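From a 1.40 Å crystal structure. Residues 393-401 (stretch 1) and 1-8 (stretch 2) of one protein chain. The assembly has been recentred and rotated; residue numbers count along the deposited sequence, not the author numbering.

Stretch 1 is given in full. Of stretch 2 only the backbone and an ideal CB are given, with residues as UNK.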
# COMPACT_ATOMS: atom_id res chain seq x y z
N ASP A 393 -19.40 7.95 -4.98
CA ASP A 393 -19.68 8.23 -6.42
C ASP A 393 -18.53 7.68 -7.23
O ASP A 393 -17.42 8.23 -7.12
CB ASP A 393 -19.88 9.77 -6.58
CG ASP A 393 -20.27 10.20 -7.93
OD1 ASP A 393 -20.08 9.41 -8.94
OD2 ASP A 393 -20.76 11.34 -8.12
N ALA A 394 -18.78 6.63 -8.01
CA ALA A 394 -17.73 6.03 -8.83
C ALA A 394 -17.73 6.58 -10.24
O ALA A 394 -16.89 6.14 -11.11
CB ALA A 394 -18.01 4.49 -8.84
N THR A 395 -18.55 7.58 -10.58
CA THR A 395 -18.53 8.17 -11.94
C THR A 395 -17.14 8.70 -12.42
O THR A 395 -16.96 8.64 -13.64
CB THR A 395 -19.62 9.24 -12.21
OG1 THR A 395 -19.37 10.36 -11.35
CG2 THR A 395 -21.01 8.67 -12.00
N PRO A 396 -16.23 9.16 -11.52
CA PRO A 396 -14.92 9.60 -12.04
C PRO A 396 -14.21 8.48 -12.83
O PRO A 396 -13.40 8.83 -13.70
CB PRO A 396 -14.16 9.97 -10.77
CG PRO A 396 -15.20 10.42 -9.84
CD PRO A 396 -16.37 9.45 -10.08
N PHE A 397 -14.49 7.22 -12.57
CA PHE A 397 -13.81 6.19 -13.33
C PHE A 397 -14.21 6.19 -14.77
O PHE A 397 -13.51 5.60 -15.60
CB PHE A 397 -14.13 4.82 -12.65
CG PHE A 397 -13.31 3.68 -13.21
CD1 PHE A 397 -12.05 3.42 -12.70
CD2 PHE A 397 -13.81 2.86 -14.19
CE1 PHE A 397 -11.21 2.38 -13.27
CE2 PHE A 397 -12.98 1.76 -14.74
CZ PHE A 397 -11.74 1.58 -14.29
N PHE A 398 -15.33 6.83 -15.14
CA PHE A 398 -15.87 6.80 -16.50
C PHE A 398 -15.59 8.07 -17.30
O PHE A 398 -15.92 8.11 -18.47
CB PHE A 398 -17.39 6.47 -16.44
CG PHE A 398 -17.63 5.10 -15.91
CD1 PHE A 398 -17.53 4.01 -16.80
CD2 PHE A 398 -17.78 4.87 -14.55
CE1 PHE A 398 -17.60 2.74 -16.36
CE2 PHE A 398 -17.90 3.53 -14.06
CZ PHE A 398 -17.79 2.47 -14.99
N ALA A 399 -14.98 9.03 -16.63
CA ALA A 399 -14.71 10.36 -17.21
C ALA A 399 -13.43 10.38 -18.01
O ALA A 399 -12.40 9.87 -17.58
CB ALA A 399 -14.62 11.38 -16.10
N GLY A 400 -13.49 11.00 -19.18
CA GLY A 400 -12.26 11.42 -19.85
C GLY A 400 -11.47 10.30 -20.50
O GLY A 400 -10.25 10.44 -20.63
N ARG A 401 -12.14 9.25 -20.94
CA ARG A 401 -11.43 8.09 -21.57
C ARG A 401 -10.99 8.36 -23.00
O ARG A 401 -11.56 9.24 -23.65
CB ARG A 401 -12.27 6.83 -21.55
CG ARG A 401 -12.64 6.42 -20.09
CD ARG A 401 -13.36 5.09 -20.09
NE ARG A 401 -13.52 4.56 -18.75
CZ ARG A 401 -14.12 3.41 -18.50
NH1 ARG A 401 -14.55 2.66 -19.53
NH2 ARG A 401 -14.24 2.99 -17.26
N UNK A 1 -10.13 1.17 -20.63
CA UNK A 1 -9.36 0.42 -19.62
C UNK A 1 -9.52 -1.12 -19.77
O UNK A 1 -10.55 -1.57 -20.28
CB UNK A 1 -9.80 0.85 -18.22
N UNK A 2 -8.50 -1.90 -19.35
CA UNK A 2 -8.54 -3.38 -19.36
C UNK A 2 -9.40 -4.03 -18.26
O UNK A 2 -9.77 -5.19 -18.34
CB UNK A 2 -7.11 -3.91 -19.23
N UNK A 3 -9.74 -3.26 -17.22
CA UNK A 3 -10.72 -3.73 -16.27
C UNK A 3 -11.76 -2.63 -16.23
O UNK A 3 -11.45 -1.41 -16.35
CB UNK A 3 -10.12 -4.03 -14.89
N UNK A 4 -12.98 -3.07 -16.10
CA UNK A 4 -14.12 -2.20 -15.93
C UNK A 4 -14.53 -2.24 -14.47
O UNK A 4 -14.37 -3.26 -13.78
CB UNK A 4 -15.28 -2.61 -16.85
N UNK A 5 -15.14 -1.15 -13.98
CA UNK A 5 -15.67 -1.06 -12.64
C UNK A 5 -17.16 -1.10 -12.65
O UNK A 5 -17.79 -0.23 -13.30
CB UNK A 5 -15.18 0.21 -11.95
N UNK A 6 -17.77 -2.07 -11.97
CA UNK A 6 -19.20 -2.21 -11.97
C UNK A 6 -19.70 -2.08 -10.56
O UNK A 6 -19.30 -2.84 -9.65
CB UNK A 6 -19.63 -3.54 -12.59
N UNK A 7 -20.46 -0.98 -10.30
CA UNK A 7 -21.01 -0.76 -8.99
C UNK A 7 -22.52 -0.78 -9.01
O UNK A 7 -23.11 -0.40 -10.03
CB UNK A 7 -20.51 0.57 -8.42
N UNK A 8 -23.10 -1.13 -7.87
CA UNK A 8 -24.52 -0.79 -7.69
C UNK A 8 -24.91 -0.91 -6.25
O UNK A 8 -24.11 -1.27 -5.41
CB UNK A 8 -25.42 -1.69 -8.55

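Position 1 sends its CA-to-CB bond toward stretch 1, and its ideal CB lies 4.4 Å from Phe-397 CZ and 5.0 Å from Arg-401 NH2. An aromatic ring and a flat guanidinium invite something compact and apolar; a small aliphatic or a proline could serve. The deposited residue is Pro-1. Its CG sits over one face of the Arg-401 guanidinium, 3.4 Å from Arg-401 CZ, and 4.2 Å from Phe-397 CE2, so it covers the cation without competing for its N-H groups.

Position 2 points out of reach and stretch 1 sets no demand there; it is Asp-2. Position 3 turns sideways, with nothing of stretch 1 within 5.5 Å of its ideal CB, so many side chains would fit. It is His-3, whose ring leads away. Its backbone matters more: His-3 O lies at the edge of the Phe-397 ring, 3.6 Å from Phe-397 CZ, and finds no hydrogen-bond partner.

Position 4 also starts sideways, its ideal CB 5.4 Å from Phe-397 CE2, yet the Arg-401 guanidinium offers charge within reach of a longer chain. Aspartate would suit the charge but is short; glutamate or glutamine could span the gap, and only the acid would balance the cation. Glu-4 does so with chi1 t and chi2 p, which bring its carboxylate back to stretch 1. The pairing is two-pronged: Arg-401 NH1 donates to Glu-4 OE1 at 3.0 Å and Arg-401 NH2 to Glu-4 OE2 at 2.8 Å, a salt bridge with nearly straight hydrogen bonds. Glu-4 OE2 also accepts from the backbone N of position 5 at 3.0 Å, which ties the carboxylate to its own strand, and lies 3.2 Å from Phe-397 CE2, at that ring's edge.

Position 5 points toward stretch 1, its ideal CB 3.7 Å from Phe-397 CD2 and 4.6 Å from Phe-398 CZ. With Ala-394 CB farther along, the site calls for an aliphatic chain: leucine, isoleucine, valine or methionine. Leu-5 lays its CB over the face of the Phe-397 ring, 3.9 Å from the centroid in a CH-pi contact, and its CD2 reaches Ala-394 CB at 3.9 Å.

Position 6, by strand alternation, points away and is unconstrained by stretch 1; it is Val-6. Position 7 faces stretch 1 again, its ideal CB 4.7 Å from Ala-394 CB. A small methyl leaves room for alanine, valine or isoleucine. Val-7 places CG1 3.9 Å from Ala-394 CB. Position 8 is out of reach; it is Cys-8.

Stretch 2, residues 1-8: PDHELVVC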
# COMPACT_ATOMS: atom_id res chain seq x y z
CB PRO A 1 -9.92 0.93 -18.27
CG PRO A 1 -11.23 1.57 -18.59
CD PRO A 1 -11.21 1.99 -20.04
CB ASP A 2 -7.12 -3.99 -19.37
CG ASP A 2 -6.25 -3.58 -18.14
OD1 ASP A 2 -6.65 -2.67 -17.36
OD2 ASP A 2 -5.14 -4.16 -17.99
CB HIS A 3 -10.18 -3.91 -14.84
CG HIS A 3 -9.34 -5.14 -14.65
ND1 HIS A 3 -8.12 -5.28 -15.27
CD2 HIS A 3 -9.56 -6.27 -13.96
CE1 HIS A 3 -7.63 -6.46 -14.98
NE2 HIS A 3 -8.47 -7.08 -14.17
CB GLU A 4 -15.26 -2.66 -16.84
CG GLU A 4 -16.35 -1.61 -16.87
CD GLU A 4 -15.75 -0.24 -17.33
OE1 GLU A 4 -15.54 -0.02 -18.55
OE2 GLU A 4 -15.39 0.56 -16.42
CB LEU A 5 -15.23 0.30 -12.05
CG LEU A 5 -15.85 0.65 -10.68
CD1 LEU A 5 -15.46 -0.37 -9.59
CD2 LEU A 5 -15.33 2.08 -10.32
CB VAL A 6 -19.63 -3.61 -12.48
CG1 VAL A 6 -21.10 -3.68 -12.47
CG2 VAL A 6 -19.07 -3.77 -13.88
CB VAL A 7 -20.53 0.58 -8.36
CG1 VAL A 7 -19.00 0.71 -8.35
CG2 VAL A 7 -21.17 1.85 -9.07
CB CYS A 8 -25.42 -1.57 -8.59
SG CYS A 8 -25.36 -3.24 -8.15
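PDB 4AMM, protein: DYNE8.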